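Cyclopropane mycolic acid synthase 1 (Mycobacterium tuberculosis, PDB 1KPH) catalyses the transfer of a methylene group from S-adenosyl-L-methionine to a mycolic acid double bond, making the distal cyclopropane ring of alpha mycolic acids. Local coordinates at residues L25-D28 with T32-C35; A121-F126 with H144-A149; A189-F194 with T267-M272. All coordinates share one frame; numbering follows the deposited sequence.

Interaction 1: L25-D28 with T32-C35. With SAH (S-adenosyl-L-homocysteine), chain F; 10A (didecyl-dimethyl-ammonium), chain G; CO3 (carbonate ion), chain E.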
loop_
_atom_site.group_PDB
_atom_site.type_symbol
_atom_site.label_atom_id
_atom_site.label_comp_id
_atom_site.label_asym_id
_atom_site.label_seq_id
_atom_site.Cartn_x
_atom_site.Cartn_y
_atom_site.Cartn_z
ATOM N N LEU A 25 16.265 -6.022 -2.715
ATOM C CA LEU A 25 17.480 -5.298 -2.342
ATOM C C LEU A 25 17.208 -4.165 -1.368
ATOM O O LEU A 25 18.126 -3.693 -0.698
ATOM C CB LEU A 25 18.201 -4.710 -3.564
ATOM C CG LEU A 25 18.993 -5.596 -4.535
ATOM C CD1 LEU A 25 19.712 -6.706 -3.789
ATOM C CD2 LEU A 25 18.069 -6.185 -5.542
ATOM N N PHE A 26 15.962 -3.707 -1.279
ATOM C CA PHE A 26 15.695 -2.624 -0.346
ATOM C C PHE A 26 14.538 -2.813 0.629
ATOM O O PHE A 26 14.501 -2.148 1.657
ATOM C CB PHE A 26 15.576 -1.284 -1.099
ATOM C CG PHE A 26 14.351 -1.149 -1.961
ATOM C CD1 PHE A 26 13.143 -0.711 -1.419
ATOM C CD2 PHE A 26 14.420 -1.394 -3.330
ATOM C CE1 PHE A 26 12.020 -0.513 -2.236
ATOM C CE2 PHE A 26 13.304 -1.198 -4.152
ATOM C CZ PHE A 26 12.105 -0.756 -3.603
ATOM N N LEU A 27 13.615 -3.724 0.331
ATOM C CA LEU A 27 12.486 -3.981 1.237
ATOM C C LEU A 27 12.903 -4.940 2.349
ATOM O O LEU A 27 13.898 -5.653 2.219
ATOM C CB LEU A 27 11.315 -4.606 0.480
ATOM C CG LEU A 27 10.681 -3.791 -0.646
ATOM C CD1 LEU A 27 9.529 -4.588 -1.246
ATOM C CD2 LEU A 27 10.197 -2.453 -0.102
ATOM N N ASP A 28 12.140 -4.972 3.437
ATOM C CA ASP A 28 12.467 -5.882 4.526
ATOM C C ASP A 28 12.090 -7.289 4.063
ATOM O O ASP A 28 11.379 -7.458 3.064
ATOM C CB ASP A 28 11.697 -5.517 5.806
ATOM C CG ASP A 28 10.249 -5.968 5.768
ATOM O OD1 ASP A 28 9.423 -5.289 5.117
ATOM O OD2 ASP A 28 9.944 -7.014 6.383
ATOM N N THR A 32 7.281 -6.125 2.661
ATOM C CA THR A 32 6.204 -5.161 2.851
ATOM C C THR A 32 6.645 -3.886 2.129
ATOM O O THR A 32 7.754 -3.385 2.337
ATOM C CB THR A 32 5.956 -4.876 4.348
ATOM O OG1 THR A 32 5.511 -6.079 4.991
ATOM C CG2 THR A 32 4.889 -3.800 4.521
ATOM N N TYR A 33 5.769 -3.363 1.282
ATOM C CA TYR A 33 6.090 -2.182 0.485
ATOM C C TYR A 33 5.096 -1.062 0.786
ATOM O O TYR A 33 4.274 -0.695 -0.053
ATOM C CB TYR A 33 6.050 -2.590 -0.994
ATOM C CG TYR A 33 6.748 -1.674 -1.982
ATOM C CD1 TYR A 33 7.567 -0.629 -1.558
ATOM C CD2 TYR A 33 6.594 -1.874 -3.354
ATOM C CE1 TYR A 33 8.219 0.199 -2.481
ATOM C CE2 TYR A 33 7.240 -1.054 -4.283
ATOM C CZ TYR A 33 8.049 -0.022 -3.839
ATOM O OH TYR A 33 8.684 0.791 -4.757
ATOM N N SER A 34 5.189 -0.531 2.000
ATOM C CA SER A 34 4.321 0.537 2.474
ATOM C C SER A 34 4.909 1.087 3.774
ATOM O O SER A 34 5.849 0.511 4.320
ATOM C CB SER A 34 2.905 -0.000 2.709
ATOM O OG SER A 34 2.922 -1.196 3.483
ATOM N N CYS A 35 4.357 2.195 4.261
ATOM C CA CYS A 35 4.843 2.834 5.480
ATOM C C CYS A 35 4.854 1.936 6.713
ATOM O O CYS A 35 3.826 1.371 7.093
ATOM C CB CYS A 35 4.007 4.079 5.789
ATOM S SG CYS A 35 4.639 5.073 7.168
HETATM N N SAH F . -0.338 -3.918 0.358
HETATM C CA SAH F . 1.020 -4.391 0.093
HETATM C CB SAH F . 1.517 -3.932 -1.295
HETATM C CG SAH F . 1.362 -2.444 -1.682
HETATM C C SAH F . 1.999 -3.899 1.174
HETATM O OXT SAH F . 3.153 -4.363 1.186
HETATM C "C5'" SAH F . 0.469 -1.790 -4.266
HETATM C "C4'" SAH F . -0.299 -3.090 -4.466
HETATM O "O4'" SAH F . -1.691 -2.878 -4.829
HETATM C "C3'" SAH F . 0.301 -3.977 -5.554
HETATM O "O3'" SAH F . 0.334 -5.349 -5.078
HETATM C "C2'" SAH F . -0.642 -3.798 -6.718
HETATM O "O2'" SAH F . -0.612 -4.907 -7.619
HETATM C "C1'" SAH F . -1.958 -3.629 -6.039
HETATM N N9 SAH F . -2.966 -2.959 -6.867
HETATM C C8 SAH F . -2.916 -1.792 -7.566
HETATM N N7 SAH F . -3.985 -1.447 -8.213
HETATM C C5 SAH F . -4.852 -2.498 -7.915
HETATM C C6 SAH F . -6.313 -2.824 -8.301
HETATM N N6 SAH F . -7.058 -2.031 -9.087
HETATM N N1 SAH F . -6.838 -3.989 -7.796
HETATM C C2 SAH F . -6.072 -4.783 -6.999
HETATM N N3 SAH F . -4.791 -4.602 -6.594
HETATM C C4 SAH F . -4.241 -3.430 -7.094
HETATM C C1 10A G . 0.998 12.954 -7.387
HETATM C C2 10A G . 1.073 11.573 -8.046
HETATM C C3 10A G . 1.237 10.487 -6.976
HETATM C C4 10A G . 1.346 9.047 -7.499
HETATM C C5 10A G . 1.509 8.134 -6.275
HETATM C C6 10A G . 1.705 6.641 -6.579
HETATM C C7 10A G . 1.888 5.978 -5.205
HETATM C C8 10A G . 2.264 4.495 -5.242
HETATM C C9 10A G . 2.474 4.022 -3.788
HETATM C C10 10A G . 3.057 2.609 -3.769
HETATM N N1 10A G . 3.585 1.952 -2.483
HETATM C C11 10A G . 4.163 0.616 -2.903
HETATM C C12 10A G . 2.467 1.654 -1.516
HETATM C C13 10A G . 4.632 2.744 -1.683
HETATM C C14 10A G . 5.969 3.249 -2.310
HETATM C C15 10A G . 6.746 4.321 -1.508
HETATM C C16 10A G . 6.085 5.696 -1.250
HETATM C C17 10A G . 5.847 6.517 -2.532
HETATM C C18 10A G . 5.220 7.890 -2.257
HETATM C C19 10A G . 5.020 8.660 -3.570
HETATM C C20 10A G . 4.441 10.050 -3.263
HETATM C C21 10A G . 4.260 10.877 -4.539
HETATM C C22 10A G . 3.708 12.249 -4.154
HETATM C C CO3 E . 1.604 3.535 1.835
HETATM O O1 CO3 E . 2.020 3.351 3.264
HETATM O O2 CO3 E . 2.541 3.665 0.864
HETATM O O3 CO3 E . 0.278 3.575 1.512
HETATM O O HOH W 1 9.944 -2.925 3.975
#

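Interaction 2: A121-F126 with H144-A149. With SAH (S-adenosyl-L-homocysteine), chain F.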
loop_
_atom_site.group_PDB
_atom_site.type_symbol
_atom_site.label_atom_id
_atom_site.label_comp_id
_atom_site.label_asym_id
_atom_site.label_seq_id
_atom_site.Cartn_x
_atom_site.Cartn_y
_atom_site.Cartn_z
ATOM N N ALA A 121 -5.917 -10.398 -10.315
ATOM C CA ALA A 121 -7.065 -9.627 -10.767
ATOM C C ALA A 121 -7.234 -8.388 -9.901
ATOM O O ALA A 121 -6.676 -8.305 -8.807
ATOM C CB ALA A 121 -8.318 -10.479 -10.692
ATOM N N GLY A 122 -8.004 -7.424 -10.394
ATOM C CA GLY A 122 -8.238 -6.209 -9.634
ATOM C C GLY A 122 -9.577 -6.290 -8.933
ATOM O O GLY A 122 -10.396 -7.152 -9.261
ATOM N N TRP A 123 -9.815 -5.415 -7.960
ATOM C CA TRP A 123 -11.094 -5.431 -7.261
ATOM C C TRP A 123 -12.204 -5.223 -8.287
ATOM O O TRP A 123 -13.361 -5.558 -8.040
ATOM C CB TRP A 123 -11.162 -4.324 -6.203
ATOM C CG TRP A 123 -10.807 -2.965 -6.723
ATOM C CD1 TRP A 123 -9.573 -2.380 -6.713
ATOM C CD2 TRP A 123 -11.691 -2.023 -7.343
ATOM N NE1 TRP A 123 -9.632 -1.133 -7.286
ATOM C CE2 TRP A 123 -10.921 -0.887 -7.682
ATOM C CE3 TRP A 123 -13.059 -2.027 -7.646
ATOM C CZ2 TRP A 123 -11.473 0.236 -8.310
ATOM C CZ3 TRP A 123 -13.610 -0.908 -8.272
ATOM C CH2 TRP A 123 -12.816 0.207 -8.595
ATOM N N GLU A 124 -11.834 -4.665 -9.439
ATOM C CA GLU A 124 -12.782 -4.407 -10.518
ATOM C C GLU A 124 -13.348 -5.709 -11.075
ATOM O O GLU A 124 -14.399 -5.711 -11.712
ATOM C CB GLU A 124 -12.109 -3.642 -11.663
ATOM C CG GLU A 124 -11.595 -2.242 -11.327
ATOM C CD GLU A 124 -10.145 -2.228 -10.867
ATOM O OE1 GLU A 124 -9.494 -1.172 -11.007
ATOM O OE2 GLU A 124 -9.658 -3.264 -10.360
ATOM N N GLN A 125 -12.641 -6.810 -10.835
ATOM C CA GLN A 125 -13.054 -8.120 -11.321
ATOM C C GLN A 125 -13.391 -9.070 -10.175
ATOM O O GLN A 125 -13.529 -10.278 -10.382
ATOM C CB GLN A 125 -11.937 -8.729 -12.166
ATOM C CG GLN A 125 -11.457 -7.834 -13.293
ATOM C CD GLN A 125 -10.180 -8.340 -13.930
ATOM O OE1 GLN A 125 -9.172 -8.536 -13.250
ATOM N NE2 GLN A 125 -10.212 -8.551 -15.242
ATOM N N PHE A 126 -13.516 -8.523 -8.968
ATOM C CA PHE A 126 -13.834 -9.330 -7.794
ATOM C C PHE A 126 -15.170 -8.909 -7.197
ATOM O O PHE A 126 -15.336 -7.768 -6.774
ATOM C CB PHE A 126 -12.743 -9.185 -6.726
ATOM C CG PHE A 126 -12.975 -10.031 -5.507
ATOM C CD1 PHE A 126 -12.583 -11.367 -5.485
ATOM C CD2 PHE A 126 -13.611 -9.503 -4.390
ATOM C CE1 PHE A 126 -12.824 -12.165 -4.364
ATOM C CE2 PHE A 126 -13.856 -10.293 -3.266
ATOM C CZ PHE A 126 -13.461 -11.626 -3.254
ATOM N N HIS A 144 -8.517 8.754 -9.186
ATOM C CA HIS A 144 -9.685 9.476 -8.676
ATOM C C HIS A 144 -10.982 9.015 -9.342
ATOM O O HIS A 144 -12.036 8.959 -8.706
ATOM C CB HIS A 144 -9.534 10.985 -8.914
ATOM C CG HIS A 144 -8.446 11.632 -8.112
ATOM N ND1 HIS A 144 -8.223 12.993 -8.130
ATOM C CD2 HIS A 144 -7.525 11.113 -7.266
ATOM C CE1 HIS A 144 -7.213 13.283 -7.329
ATOM N NE2 HIS A 144 -6.771 12.160 -6.794
ATOM N N GLU A 145 -10.891 8.697 -10.629
ATOM C CA GLU A 145 -12.043 8.271 -11.414
ATOM C C GLU A 145 -12.703 6.976 -10.957
ATOM O O GLU A 145 -13.867 6.735 -11.274
ATOM C CB GLU A 145 -11.652 8.133 -12.887
ATOM C CG GLU A 145 -10.470 7.212 -13.130
ATOM C CD GLU A 145 -9.133 7.928 -13.023
ATOM O OE1 GLU A 145 -8.931 8.696 -12.056
ATOM O OE2 GLU A 145 -8.279 7.711 -13.909
ATOM N N ARG A 146 -11.976 6.143 -10.216
ATOM C CA ARG A 146 -12.545 4.883 -9.761
ATOM C C ARG A 146 -12.782 4.785 -8.258
ATOM O O ARG A 146 -13.266 3.760 -7.776
ATOM C CB ARG A 146 -11.668 3.715 -10.217
ATOM C CG ARG A 146 -11.571 3.585 -11.726
ATOM C CD ARG A 146 -10.914 2.280 -12.145
ATOM N NE ARG A 146 -10.780 2.201 -13.595
ATOM C CZ ARG A 146 -10.263 1.168 -14.248
ATOM N NH1 ARG A 146 -9.822 0.105 -13.584
ATOM N NH2 ARG A 146 -10.179 1.201 -15.572
ATOM N N TYR A 147 -12.452 5.845 -7.523
ATOM C CA TYR A 147 -12.639 5.845 -6.073
ATOM C C TYR A 147 -14.061 5.487 -5.669
ATOM O O TYR A 147 -14.276 4.627 -4.823
ATOM C CB TYR A 147 -12.286 7.212 -5.484
ATOM C CG TYR A 147 -10.811 7.553 -5.488
ATOM C CD1 TYR A 147 -10.378 8.818 -5.086
ATOM C CD2 TYR A 147 -9.845 6.620 -5.879
ATOM C CE1 TYR A 147 -9.029 9.151 -5.073
ATOM C CE2 TYR A 147 -8.484 6.945 -5.872
ATOM C CZ TYR A 147 -8.087 8.216 -5.466
ATOM O OH TYR A 147 -6.755 8.563 -5.446
ATOM N N ASP A 148 -15.034 6.154 -6.276
ATOM C CA ASP A 148 -16.433 5.903 -5.963
ATOM C C ASP A 148 -16.820 4.447 -6.211
ATOM O O ASP A 148 -17.537 3.842 -5.413
ATOM C CB ASP A 148 -17.325 6.836 -6.788
ATOM C CG ASP A 148 -18.788 6.706 -6.427
ATOM O OD1 ASP A 148 -19.511 5.940 -7.104
ATOM O OD2 ASP A 148 -19.209 7.362 -5.455
ATOM N N ALA A 149 -16.342 3.886 -7.317
ATOM C CA ALA A 149 -16.649 2.500 -7.652
ATOM C C ALA A 149 -16.056 1.563 -6.607
ATOM O O ALA A 149 -16.689 0.583 -6.206
ATOM C CB ALA A 149 -16.101 2.159 -9.030
HETATM N N SAH F . -0.338 -3.918 0.358
HETATM C CA SAH F . 1.020 -4.391 0.093
HETATM C CB SAH F . 1.517 -3.932 -1.295
HETATM C CG SAH F . 1.362 -2.444 -1.682
HETATM C C SAH F . 1.999 -3.899 1.174
HETATM O OXT SAH F . 3.153 -4.363 1.186
HETATM C "C5'" SAH F . 0.469 -1.790 -4.266
HETATM C "C4'" SAH F . -0.299 -3.090 -4.466
HETATM O "O4'" SAH F . -1.691 -2.878 -4.829
HETATM C "C3'" SAH F . 0.301 -3.977 -5.554
HETATM O "O3'" SAH F . 0.334 -5.349 -5.078
HETATM C "C2'" SAH F . -0.642 -3.798 -6.718
HETATM O "O2'" SAH F . -0.612 -4.907 -7.619
HETATM C "C1'" SAH F . -1.958 -3.629 -6.039
HETATM N N9 SAH F . -2.966 -2.959 -6.867
HETATM C C8 SAH F . -2.916 -1.792 -7.566
HETATM N N7 SAH F . -3.985 -1.447 -8.213
HETATM C C5 SAH F . -4.852 -2.498 -7.915
HETATM C C6 SAH F . -6.313 -2.824 -8.301
HETATM N N6 SAH F . -7.058 -2.031 -9.087
HETATM N N1 SAH F . -6.838 -3.989 -7.796
HETATM C C2 SAH F . -6.072 -4.783 -6.999
HETATM N N3 SAH F . -4.791 -4.602 -6.594
HETATM C C4 SAH F . -4.241 -3.430 -7.094
#

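Interaction 3: A189-F194 with T267-M272. With 10A (didecyl-dimethyl-ammonium), chain G.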
loop_
_atom_site.group_PDB
_atom_site.type_symbol
_atom_site.label_atom_id
_atom_site.label_comp_id
_atom_site.label_asym_id
_atom_site.label_seq_id
_atom_site.Cartn_x
_atom_site.Cartn_y
_atom_site.Cartn_z
ATOM N N ALA A 189 5.854 19.824 -7.481
ATOM C CA ALA A 189 5.117 19.479 -8.692
ATOM C C ALA A 189 6.020 18.793 -9.711
ATOM O O ALA A 189 5.609 17.848 -10.379
ATOM C CB ALA A 189 4.500 20.732 -9.301
ATOM N N ARG A 190 7.252 19.277 -9.827
ATOM C CA ARG A 190 8.216 18.710 -10.763
ATOM C C ARG A 190 8.590 17.283 -10.360
ATOM O O ARG A 190 8.850 16.436 -11.217
ATOM C CB ARG A 190 9.459 19.603 -10.816
ATOM C CG ARG A 190 10.610 19.074 -11.650
ATOM C CD ARG A 190 11.280 20.204 -12.436
ATOM N NE ARG A 190 11.379 21.450 -11.675
ATOM C CZ ARG A 190 12.111 21.611 -10.576
ATOM N NH1 ARG A 190 12.826 20.603 -10.095
ATOM N NH2 ARG A 190 12.124 22.784 -9.955
ATOM N N PHE A 191 8.602 17.021 -9.054
ATOM C CA PHE A 191 8.933 15.694 -8.541
ATOM C C PHE A 191 7.751 14.745 -8.732
ATOM O O PHE A 191 7.940 13.561 -9.010
ATOM C CB PHE A 191 9.297 15.767 -7.056
ATOM C CG PHE A 191 9.859 14.482 -6.505
ATOM C CD1 PHE A 191 11.088 13.998 -6.947
ATOM C CD2 PHE A 191 9.162 13.758 -5.537
ATOM C CE1 PHE A 191 11.621 12.807 -6.431
ATOM C CE2 PHE A 191 9.685 12.567 -5.015
ATOM C CZ PHE A 191 10.915 12.094 -5.463
ATOM N N LEU A 192 6.537 15.268 -8.576
ATOM C CA LEU A 192 5.327 14.465 -8.749
ATOM C C LEU A 192 5.256 13.974 -10.187
ATOM O O LEU A 192 4.836 12.847 -10.453
ATOM C CB LEU A 192 4.073 15.289 -8.460
ATOM C CG LEU A 192 3.940 15.991 -7.110
ATOM C CD1 LEU A 192 2.535 16.573 -6.990
ATOM C CD2 LEU A 192 4.205 15.014 -5.988
ATOM N N LYS A 193 5.646 14.844 -11.113
ATOM C CA LYS A 193 5.648 14.511 -12.531
ATOM C C LYS A 193 6.625 13.358 -12.735
ATOM O O LYS A 193 6.322 12.379 -13.421
ATOM C CB LYS A 193 6.066 15.739 -13.352
ATOM C CG LYS A 193 6.164 15.519 -14.858
ATOM C CD LYS A 193 7.551 15.041 -15.270
ATOM C CE LYS A 193 7.634 14.860 -16.780
ATOM N NZ LYS A 193 9.019 14.558 -17.241
ATOM N N PHE A 194 7.796 13.478 -12.119
ATOM C CA PHE A 194 8.818 12.448 -12.210
ATOM C C PHE A 194 8.310 11.090 -11.713
ATOM O O PHE A 194 8.540 10.055 -12.345
ATOM C CB PHE A 194 10.041 12.851 -11.388
ATOM C CG PHE A 194 10.948 11.704 -11.068
ATOM C CD1 PHE A 194 11.650 11.053 -12.079
ATOM C CD2 PHE A 194 11.079 11.251 -9.758
ATOM C CE1 PHE A 194 12.471 9.968 -11.794
ATOM C CE2 PHE A 194 11.898 10.164 -9.462
ATOM C CZ PHE A 194 12.595 9.522 -10.481
ATOM N N THR A 267 14.741 8.537 -2.019
ATOM C CA THR A 267 15.213 9.680 -1.246
ATOM C C THR A 267 14.288 10.892 -1.370
ATOM O O THR A 267 13.977 11.550 -0.374
ATOM C CB THR A 267 16.637 10.089 -1.672
ATOM O OG1 THR A 267 16.614 10.585 -3.015
ATOM C CG2 THR A 267 17.577 8.888 -1.600
ATOM N N GLY A 268 13.846 11.179 -2.591
ATOM C CA GLY A 268 12.961 12.314 -2.809
ATOM C C GLY A 268 11.693 12.250 -1.977
ATOM O O GLY A 268 11.312 13.225 -1.322
ATOM N N CYS A 269 11.035 11.098 -2.002
ATOM C CA CYS A 269 9.809 10.902 -1.241
ATOM C C CYS A 269 10.048 11.093 0.253
ATOM O O CYS A 269 9.209 11.652 0.957
ATOM C CB CYS A 269 9.246 9.502 -1.503
ATOM S SG CYS A 269 8.547 9.296 -3.155
ATOM N N ALA A 270 11.202 10.629 0.728
ATOM C CA ALA A 270 11.553 10.745 2.137
ATOM C C ALA A 270 11.521 12.204 2.590
ATOM O O ALA A 270 11.020 12.519 3.673
ATOM C CB ALA A 270 12.937 10.141 2.381
ATOM N N GLU A 271 12.056 13.096 1.763
ATOM C CA GLU A 271 12.072 14.515 2.101
ATOM C C GLU A 271 10.664 15.091 2.024
ATOM O O GLU A 271 10.283 15.935 2.837
ATOM C CB GLU A 271 12.996 15.282 1.156
ATOM C CG GLU A 271 14.450 14.862 1.251
ATOM C CD GLU A 271 15.033 15.057 2.644
ATOM O OE1 GLU A 271 16.155 14.563 2.890
ATOM O OE2 GLU A 271 14.376 15.704 3.489
ATOM N N MET A 272 9.892 14.626 1.047
ATOM C CA MET A 272 8.526 15.095 0.878
ATOM C C MET A 272 7.712 14.829 2.141
ATOM O O MET A 272 6.889 15.655 2.540
ATOM C CB MET A 272 7.877 14.409 -0.325
ATOM C CG MET A 272 7.500 15.360 -1.453
ATOM S SD MET A 272 8.869 16.424 -1.980
ATOM C CE MET A 272 8.545 17.912 -1.030
HETATM C C1 10A G . 0.998 12.954 -7.387
HETATM C C2 10A G . 1.073 11.573 -8.046
HETATM C C3 10A G . 1.237 10.487 -6.976
HETATM C C4 10A G . 1.346 9.047 -7.499
HETATM C C5 10A G . 1.509 8.134 -6.275
HETATM C C6 10A G . 1.705 6.641 -6.579
HETATM C C7 10A G . 1.888 5.978 -5.205
HETATM C C8 10A G . 2.264 4.495 -5.242
HETATM C C9 10A G . 2.474 4.022 -3.788
HETATM C C10 10A G . 3.057 2.609 -3.769
HETATM N N1 10A G . 3.585 1.952 -2.483
HETATM C C11 10A G . 4.163 0.616 -2.903
HETATM C C12 10A G . 2.467 1.654 -1.516
HETATM C C13 10A G . 4.632 2.744 -1.683
HETATM C C14 10A G . 5.969 3.249 -2.310
HETATM C C15 10A G . 6.746 4.321 -1.508
HETATM C C16 10A G . 6.085 5.696 -1.250
HETATM C C17 10A G . 5.847 6.517 -2.532
HETATM C C18 10A G . 5.220 7.890 -2.257
HETATM C C19 10A G . 5.020 8.660 -3.570
HETATM C C20 10A G . 4.441 10.050 -3.263
HETATM C C21 10A G . 4.260 10.877 -4.539
HETATM C C22 10A G . 3.708 12.249 -4.154
#

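Interaction 1: L25-D28 with T32-C35
T32 meets D28 through its backbone. T32 N gives a weak hydrogen bond to D28 OD1 at 3.4 Å. One water also bridges the two: it accepts from D28 N and donates to D28 OD1 and T32 O. D28 OD2 and T32 OG1 are each hydrogen-bonded to T30 OG1, inside the turn between the segments. Both segments belong to the loop between helix 20-23 and helix 45-57.

Y33 carries most of the apolar contact. The methyl CD2 of L27 lies 3.5 Å from Y33 CD1, and the two side chains cross at about a right angle. F26 turns an edge toward the Y33 ring in an offset edge-to-face pair, with centroids 5.8 Å apart and planes at 68°. F26 reaches it with CG between its backbone N and carbonyl carbon (chi1 70°). The phenol oxygen of Y33 is hydrogen-bonded to H15 and Y265, which fixes the ring's far end.

This loop closes over the cofactor pocket of the Rossmann-like methyltransferase fold. Y33 N bonds to SAH OXT at 2.8 Å, nearly straight at 171°. Methyl carbon C11 of the didecyl-dimethyl-ammonium lies 3.4 Å above the plane of the Y33 ring, over its centre. The ring thus stands next to the ligand's positive ammonium group.

S34 OG is hydrogen-bonded to K52 NZ and sits 3.7 Å from the carboxylate carbon C of SAH. C35 N then bonds to O1 of a carbonate, probably from the crystallisation liquor, at 2.8 Å; the ion is also held by H167 and Y232.

Interaction 2: A121-F126 with H144-A149
E124 and R146 form a salt bridge, with E124 OE1 2.9 Å from R146 NH1. The extended chain of R146, from CG to NE, carries its guanidinium across to the acid. The oxygen lies in the guanidinium plane, but NH1 meets it from above the carboxylate plane, and the two planes are 85° apart. E124 is bent at chi2 (92°). This fold in the chain puts its CD over one face of the W123 indole and its oxygens beside the adenine. SAH N6 donates to E124 OE2 at 3.1 Å and weakly to OE1. OE1 therefore serves both the arginine and the adenine. The arginine probably helps to keep the carboxylate anionic, and so a good acceptor for the amino group. R146 NH2 has a second partner in K6 O, which probably helps to hold the guanidinium in place.

W123 sends its ring to the other segment with CG between its backbone N and carbonyl carbon (chi1 51°). The far edge of the indole, at CH2, touches A149 CB at 3.8 Å, and R146 CB lies in plane at the same ring's edge. W123 N also makes a weak bond to SAH N1.

The adenine-binding loop after strand 116-119 is thus joined to the start of helix 147-157. That helix supplies F150 and L153 to the indole, and F142, between strand 132-136 and the helix, adds another ring.

Interaction 3: A189-F194 with T267-M272
F191 has CG anti to its backbone N (chi1 -171°), which points the ring out of helix 186-199 at helix 256-275. C269 places SG opposite its carbonyl carbon (chi1 -71°), beside the bound didecyl-dimethyl-ammonium and at the edge of the F191 ring.

The F191 ring lands on bare backbone. Its CZ lies 3.4 Å from G268 CA and also approaches C269 N. G268 has no side chain, so the ring can press directly against the helix. CE2 of F191 is 3.9 Å from C269 SG, a cysteine sulfur-aromatic contact made at the ring edge. M272 SD is 5.3 Å from the F191 ring centroid, a Met-aromatic contact of oblique geometry. No hydrogen bond crosses between the segments.

Both helices lie outside the central mixed sheet, and each contributes to the wall of the ligand pocket. Their segments run roughly antiparallel, at 139°, with the axes 11.4 Å apart at closest. The large ring of F191 spans much of that gap.

The same helices line the pocket of this ligand, which probably marks where the acyl chain of the substrate lies. C269, assigned to the active site by similarity, has SG 3.6 Å from C19 of the didecyl-dimethyl-ammonium. L192 CD2 touches C22, the end of that decyl chain, at 3.4 Å. The other decyl chain also ends at L192, with its C1 near CB and CD1. L236 of helix 229-245 packs on C269, and F188 of helix 186-199 touches M272.

The chain meets the three contacts in series; none nests in or crosses another. Interaction 1 comes first and closes a short loop, with three residues between its segments, before helix 45-57. Interaction 2 closes a medium loop that contains strand 132-136 and ties the loop after strand 116-119 to the start of helix 147-157. Interaction 3 closes a long, mostly helical excursion and joins helix 186-199 to helix 256-275. Interactions 1 and 2 lie on opposite sides of the chain's centre, about 25 Å apart between centres, yet hold the two ends of one SAH. Interactions 1 and 3 share the didecyl-dimethyl-ammonium, at its ammonium head and its tails.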